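Local coordinates for serine proteinase inhibitor 1 (Myxoma virus, PDB 6BJ5), which inhibits serine proteases as a viral serpin and is important in myxoma virus virulence, at the interface of chains A and B. Residues are numbered along the deposited sequence; one frame, centred on the assembly and turned at random. Chains: chain A, Serine proteinase inhibitor 1; chain B, Serine proteinase inhibitor 1.

Contact 1: the interface of chains A and B. Residues chain A 28, 31-32, 168, 220; chain B 33-36.
B:Thr33 and B:Ile34 are extended and end strand 27-34, and the backbone then turns at B:Thr35 beside the extended A:Asp31 and A:Asn32. The hydroxyl OG1 of B:Thr35 donates a hydrogen bond to the backbone O of A:Asp31, 2.8 Å away. The donor sits above the carbonyl plane, 64° out of it. The methyl CG2 of B:Thr35 turns to the backbone O of A:Asn28, the asparagine of an N-x-S sequon at the glycan site, and to CD2 of A:Leu220. That CD2 also lies 3.9 Å from CB of B:Thr33.

The amide of A:Asn32 lies against the backbone of B:Thr35 and B:Lys36. As modelled, its ND2 is 2.7 Å from the backbone N of B:Thr35, and its OD1 is 3.1 Å from O of B:Lys36. These put donor on donor and acceptor on acceptor. The opposite amide orientation would suit both better, so the modelled one is doubtful. A:Asp31 OD1 accepts from the N of A:Asn32 at 2.6 Å and may steady this residue. A:Phe168 brings CE2 to 3.6 Å from O of B:Thr35. B:Lys36 places CG between its backbone N and carbonyl carbon (chi1 66°). That CG is 3.8 Å from CG of the A:Asn32 amide.

Contact 2: the interface of chains A and B. Residues chain A 167-170, 179; chain B 12-15, 35.
A:Tyr169 and B:Asn13 meet through both backbone and side chains, where strand 164-170 of chain A lies beside a loop of chain B.

The polar contacts differ in quality. The N of A:Tyr169 donates to the backbone O of B:Asn13 at 2.9 Å, in a nearly straight bond (172° at H). The hydroxyl OG of A:Ser170 makes only a weak hydrogen bond to the backbone O of B:Thr35.

Ring contacts are broader. One face of the A:Phe168 ring is covered near its rim by the peptide joining B:Asn13 to B:Lys14. The ring gets there with CG anti to the backbone N (chi1 -170°). Its CE1 is 3.5 Å from O of B:Ala12. Its tip, CZ, is 3.3 Å from O of B:Lys14 and 3.9 Å from CA of B:Pro15. The ring CH2 of B:Pro15, CD, is 3.4 Å from the backbone O of A:Tyr169. The amide ND2 of B:Asn13 comes alongside the CD2-CE2 bond of A:Tyr169, not over the face. Ring and amide planes are 78° apart, and ND2 of B:Asn13 is 3.8 Å from CE2 of A:Tyr169.

The apolar contact is slight. CB of B:Asn13 lies 4.1 Å from the terminal methyl CE of A:Met179.

Contact 3: the interface of chains A and B. Residues chain A 66, 68, 71-72, 209-210; chain B 21-22, 24-25, 29.
B:His22 points the NE2-CD2 edge of its imidazole at A:Asp68, A:Ala71 and A:Phe72, in the tightly packed part. Its CG is anti to the backbone N (chi1 -176°), which sends the ring out from strand 16-22 toward chain A. NE2 donates to the carboxylate OD2 of A:Asp68 at 3.1 Å, and the bond is nearly straight. OD2 lies in the ring plane. NE2 approaches it on the anti side of the carboxylate, somewhat out of that plane, and carboxylate and ring stand 83° apart. On the far side of the imidazole, ND1 is hydrogen-bonded to OG1 of B:Thr25 at 2.8 Å. The ring is held at both nitrogens, and CD of B:Pro24 covers one face near the rim. Its CD2 faces CB of A:Ala71 at 3.8 Å and also meets the edge of the A:Phe72 ring. B:Leu29 caps a face of A:Phe72, with CD2 over the middle, 3.9 Å from the ring centroid. A:Val66 and B:Thr25 meet tip to tip, CG1 to CG2 at 3.5 Å. B:Pro24 lays CD 3.6 Å from CB of A:Gln209, crossing it at a slant.

The A:Thr210 side is looser. Its CG2 just reaches CD1 of B:Leu29, at 4.1 Å. An antiparallel bridge between A:Thr210 and B:His22 joins strand 210-217 to strand 16-22, which likely helps keep the two pieces in one serpin fold.

Contact 1: the interface of chains A and B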
# COMPACT_ATOMS: atom_id res chain seq x y z
N ASN A 28 3.50 -0.78 13.12
CA ASN A 28 3.57 -1.62 14.29
C ASN A 28 4.99 -1.85 14.74
O ASN A 28 5.83 -2.37 14.01
CB ASN A 28 2.88 -2.95 14.03
CG ASN A 28 2.91 -3.87 15.23
OD1 ASN A 28 3.45 -3.52 16.28
ND2 ASN A 28 2.34 -5.06 15.09
N ASP A 31 5.54 -5.85 15.01
CA ASP A 31 5.09 -6.69 13.92
C ASP A 31 5.65 -6.17 12.60
O ASP A 31 6.26 -5.10 12.53
CB ASP A 31 3.56 -6.74 13.90
CG ASP A 31 3.01 -7.88 13.11
OD1 ASP A 31 3.81 -8.66 12.55
OD2 ASP A 31 1.76 -8.02 13.06
N ASN A 32 5.42 -6.94 11.55
CA ASN A 32 5.76 -6.55 10.20
C ASN A 32 4.48 -6.07 9.51
O ASN A 32 3.47 -6.79 9.48
CB ASN A 32 6.37 -7.72 9.44
CG ASN A 32 7.71 -8.19 10.00
OD1 ASN A 32 8.08 -9.33 9.82
ND2 ASN A 32 8.41 -7.33 10.71
N PHE A 168 19.11 -11.14 13.31
CA PHE A 168 18.33 -9.91 13.15
C PHE A 168 17.94 -9.44 14.55
O PHE A 168 17.23 -10.15 15.26
CB PHE A 168 17.07 -10.17 12.31
CG PHE A 168 16.31 -8.93 11.89
CD1 PHE A 168 16.54 -8.36 10.65
CD2 PHE A 168 15.32 -8.39 12.72
CE1 PHE A 168 15.82 -7.23 10.24
CE2 PHE A 168 14.61 -7.26 12.33
CZ PHE A 168 14.86 -6.68 11.08
N LEU A 220 13.37 3.22 14.26
CA LEU A 220 12.40 3.16 13.18
C LEU A 220 11.19 4.05 13.47
O LEU A 220 10.79 4.86 12.63
CB LEU A 220 11.97 1.72 12.96
CG LEU A 220 10.96 1.44 11.87
CD1 LEU A 220 11.52 1.90 10.54
CD2 LEU A 220 10.69 -0.05 11.86
N THR B 33 7.18 -1.77 7.07
CA THR B 33 8.22 -1.86 8.08
C THR B 33 8.41 -3.31 8.46
O THR B 33 7.43 -4.08 8.54
CB THR B 33 7.91 -1.07 9.34
OG1 THR B 33 6.60 -1.41 9.79
CG2 THR B 33 8.00 0.40 9.05
N ILE B 34 9.66 -3.68 8.69
CA ILE B 34 10.05 -5.03 9.07
C ILE B 34 10.81 -4.96 10.40
O ILE B 34 11.95 -4.49 10.44
CB ILE B 34 10.90 -5.66 7.96
CG1 ILE B 34 9.98 -5.91 6.79
CG2 ILE B 34 11.56 -6.92 8.40
CD1 ILE B 34 10.73 -6.29 5.62
N THR B 35 10.17 -5.43 11.48
CA THR B 35 10.74 -5.36 12.82
C THR B 35 11.14 -6.72 13.38
O THR B 35 11.71 -6.78 14.47
CB THR B 35 9.74 -4.73 13.80
OG1 THR B 35 8.61 -5.59 13.94
CG2 THR B 35 9.26 -3.36 13.35
N LYS B 36 10.89 -7.81 12.66
CA LYS B 36 11.06 -9.13 13.28
C LYS B 36 11.21 -10.19 12.21
O LYS B 36 10.84 -9.99 11.04
CB LYS B 36 9.86 -9.49 14.17
CG LYS B 36 8.58 -9.67 13.37
CD LYS B 36 7.38 -10.13 14.21
CE LYS B 36 7.64 -11.51 14.80
NZ LYS B 36 6.64 -11.91 15.82

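Contact 2: the interface of chains A and B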
# COMPACT_ATOMS: atom_id res chain seq x y z
N PRO A 167 21.79 -13.28 12.01
CA PRO A 167 20.92 -12.72 13.07
C PRO A 167 20.27 -11.39 12.69
O PRO A 167 20.80 -10.60 11.90
CB PRO A 167 21.90 -12.55 14.25
CG PRO A 167 23.24 -12.42 13.64
CD PRO A 167 23.21 -13.29 12.39
N PHE A 168 19.11 -11.14 13.31
CA PHE A 168 18.33 -9.91 13.15
C PHE A 168 17.94 -9.44 14.55
O PHE A 168 17.23 -10.15 15.26
CB PHE A 168 17.07 -10.17 12.31
CG PHE A 168 16.31 -8.93 11.89
CD1 PHE A 168 16.54 -8.36 10.65
CD2 PHE A 168 15.32 -8.39 12.72
CE1 PHE A 168 15.82 -7.23 10.24
CE2 PHE A 168 14.61 -7.26 12.33
CZ PHE A 168 14.86 -6.68 11.08
N TYR A 169 18.36 -8.23 14.92
CA TYR A 169 18.25 -7.76 16.30
C TYR A 169 17.06 -6.82 16.45
O TYR A 169 17.08 -5.67 15.98
CB TYR A 169 19.55 -7.10 16.75
CG TYR A 169 20.78 -7.98 16.55
CD1 TYR A 169 21.00 -9.10 17.36
CD2 TYR A 169 21.71 -7.68 15.57
CE1 TYR A 169 22.12 -9.91 17.16
CE2 TYR A 169 22.82 -8.48 15.36
CZ TYR A 169 23.02 -9.59 16.16
OH TYR A 169 24.14 -10.37 15.95
N SER A 170 16.00 -7.31 17.09
CA SER A 170 14.78 -6.55 17.39
C SER A 170 14.72 -6.27 18.90
O SER A 170 14.15 -7.04 19.67
CB SER A 170 13.56 -7.32 16.91
OG SER A 170 12.37 -6.83 17.51
N MET A 179 19.31 -14.06 4.99
CA MET A 179 19.88 -12.81 4.51
C MET A 179 20.62 -12.84 3.19
O MET A 179 21.56 -13.62 2.99
CB MET A 179 20.79 -12.20 5.59
CG MET A 179 21.43 -10.89 5.19
SD MET A 179 22.49 -10.21 6.49
CE MET A 179 21.30 -10.01 7.82
N ALA B 12 20.74 -4.41 6.78
CA ALA B 12 19.38 -4.35 7.31
C ALA B 12 19.16 -5.53 8.26
O ALA B 12 18.35 -6.42 8.02
CB ALA B 12 18.37 -4.36 6.17
N ASN B 13 19.94 -5.52 9.35
CA ASN B 13 19.82 -6.55 10.37
C ASN B 13 19.18 -6.01 11.64
O ASN B 13 19.38 -6.58 12.73
CB ASN B 13 21.18 -7.16 10.70
CG ASN B 13 22.10 -6.18 11.37
OD1 ASN B 13 21.87 -4.98 11.34
ND2 ASN B 13 23.13 -6.69 12.03
N LYS B 14 18.42 -4.94 11.52
CA LYS B 14 17.62 -4.35 12.58
C LYS B 14 16.35 -3.82 11.92
O LYS B 14 16.31 -3.73 10.68
CB LYS B 14 18.41 -3.26 13.31
CG LYS B 14 19.20 -2.30 12.41
CD LYS B 14 19.84 -1.18 13.25
CE LYS B 14 20.72 -0.23 12.42
NZ LYS B 14 21.89 -0.95 11.81
N PRO B 15 15.31 -3.47 12.68
CA PRO B 15 14.07 -2.98 12.05
C PRO B 15 14.33 -1.88 11.04
O PRO B 15 15.11 -0.95 11.28
CB PRO B 15 13.24 -2.48 13.23
CG PRO B 15 13.65 -3.33 14.35
CD PRO B 15 15.14 -3.61 14.13
N THR B 35 10.17 -5.43 11.48
CA THR B 35 10.74 -5.36 12.82
C THR B 35 11.14 -6.72 13.38
O THR B 35 11.71 -6.78 14.47
CB THR B 35 9.74 -4.73 13.80
OG1 THR B 35 8.61 -5.59 13.94
CG2 THR B 35 9.26 -3.36 13.35

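Contact 3: the interface of chains A and B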
# COMPACT_ATOMS: atom_id res chain seq x y z
N VAL A 66 -1.85 8.70 -11.01
CA VAL A 66 -0.95 8.22 -12.02
C VAL A 66 -1.31 6.78 -12.34
O VAL A 66 -1.81 6.03 -11.48
CB VAL A 66 0.50 8.35 -11.54
CG1 VAL A 66 1.50 7.66 -12.50
CG2 VAL A 66 0.85 9.81 -11.33
N ASP A 68 0.47 3.54 -14.94
CA ASP A 68 1.51 3.10 -15.86
C ASP A 68 1.37 1.59 -15.90
O ASP A 68 1.55 0.93 -14.88
CB ASP A 68 2.90 3.53 -15.39
CG ASP A 68 4.02 3.06 -16.31
OD1 ASP A 68 3.82 2.13 -17.12
OD2 ASP A 68 5.13 3.64 -16.23
N ALA A 71 4.76 -0.81 -15.29
CA ALA A 71 5.35 -0.73 -13.96
C ALA A 71 4.48 -1.39 -12.90
O ALA A 71 5.02 -2.01 -11.97
CB ALA A 71 5.60 0.74 -13.63
N PHE A 72 3.15 -1.31 -13.04
CA PHE A 72 2.23 -1.91 -12.08
C PHE A 72 0.84 -1.95 -12.68
O PHE A 72 0.42 -1.02 -13.37
CB PHE A 72 2.22 -1.15 -10.76
CG PHE A 72 1.75 0.27 -10.88
CD1 PHE A 72 0.44 0.61 -10.56
CD2 PHE A 72 2.62 1.27 -11.29
CE1 PHE A 72 -0.00 1.92 -10.66
CE2 PHE A 72 2.20 2.59 -11.40
CZ PHE A 72 0.88 2.92 -11.08
N GLN A 209 11.64 2.23 -13.80
CA GLN A 209 10.70 3.26 -13.36
C GLN A 209 10.22 3.04 -11.94
O GLN A 209 9.79 3.99 -11.28
CB GLN A 209 9.41 3.30 -14.18
CG GLN A 209 9.50 3.70 -15.60
CD GLN A 209 10.00 2.56 -16.40
OE1 GLN A 209 9.77 1.41 -16.03
NE2 GLN A 209 10.64 2.83 -17.53
N THR A 210 10.28 1.80 -11.47
CA THR A 210 9.97 1.49 -10.10
C THR A 210 11.27 1.12 -9.38
O THR A 210 12.21 0.59 -9.99
CB THR A 210 8.92 0.37 -10.04
OG1 THR A 210 9.34 -0.74 -10.84
CG2 THR A 210 7.62 0.86 -10.61
N TYR B 21 8.32 2.80 -4.99
CA TYR B 21 7.80 4.02 -5.58
C TYR B 21 8.03 4.03 -7.09
O TYR B 21 8.89 3.31 -7.61
CB TYR B 21 8.43 5.27 -4.91
CG TYR B 21 9.77 5.71 -5.46
CD1 TYR B 21 9.86 6.81 -6.30
CD2 TYR B 21 10.94 5.07 -5.10
CE1 TYR B 21 11.08 7.25 -6.79
CE2 TYR B 21 12.17 5.48 -5.59
CZ TYR B 21 12.24 6.58 -6.44
OH TYR B 21 13.45 7.01 -6.95
N HIS B 22 7.22 4.84 -7.77
CA HIS B 22 7.26 4.98 -9.23
C HIS B 22 8.13 6.20 -9.55
O HIS B 22 7.80 7.31 -9.12
CB HIS B 22 5.84 5.14 -9.75
CG HIS B 22 5.71 5.21 -11.24
ND1 HIS B 22 5.46 6.39 -11.92
CD2 HIS B 22 5.70 4.23 -12.18
CE1 HIS B 22 5.35 6.14 -13.21
NE2 HIS B 22 5.49 4.83 -13.40
N PRO B 24 9.17 8.03 -12.45
CA PRO B 24 8.70 9.19 -13.24
C PRO B 24 7.79 10.14 -12.47
O PRO B 24 7.95 11.36 -12.60
CB PRO B 24 7.96 8.53 -14.41
CG PRO B 24 8.63 7.23 -14.59
CD PRO B 24 9.00 6.77 -13.21
N THR B 25 6.88 9.64 -11.65
CA THR B 25 5.88 10.50 -11.01
C THR B 25 6.07 10.66 -9.51
O THR B 25 5.28 11.37 -8.87
CB THR B 25 4.47 9.95 -11.28
OG1 THR B 25 4.33 8.65 -10.69
CG2 THR B 25 4.22 9.86 -12.80
N LEU B 29 3.99 3.42 -4.27
CA LEU B 29 3.09 2.31 -4.58
C LEU B 29 2.87 1.37 -3.39
O LEU B 29 1.74 0.99 -3.08
CB LEU B 29 3.65 1.54 -5.76
CG LEU B 29 3.80 2.43 -6.99
CD1 LEU B 29 4.55 1.69 -8.07
CD2 LEU B 29 2.42 2.83 -7.47

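Contact 1 and contact 2 are neighbours, with C-alpha centres about 8 Å apart. They share A:Phe168 and B:Thr35, so strand 164-170 of chain A touches chain B in both. The C-alpha centre of contact 3 is about 25 Å from that of contact 1 and about 28 Å from that of contact 2. Strand 27-34 runs from contact 3 (B:Leu29) to contact 1 (B:Thr33, B:Ile34). Strand 16-22 runs from beside B:Pro15 in contact 2 to B:His22 in contact 3. The interface is most simply read as the inside of one serpin fold, probably in a cleaved form, and not as a dimer.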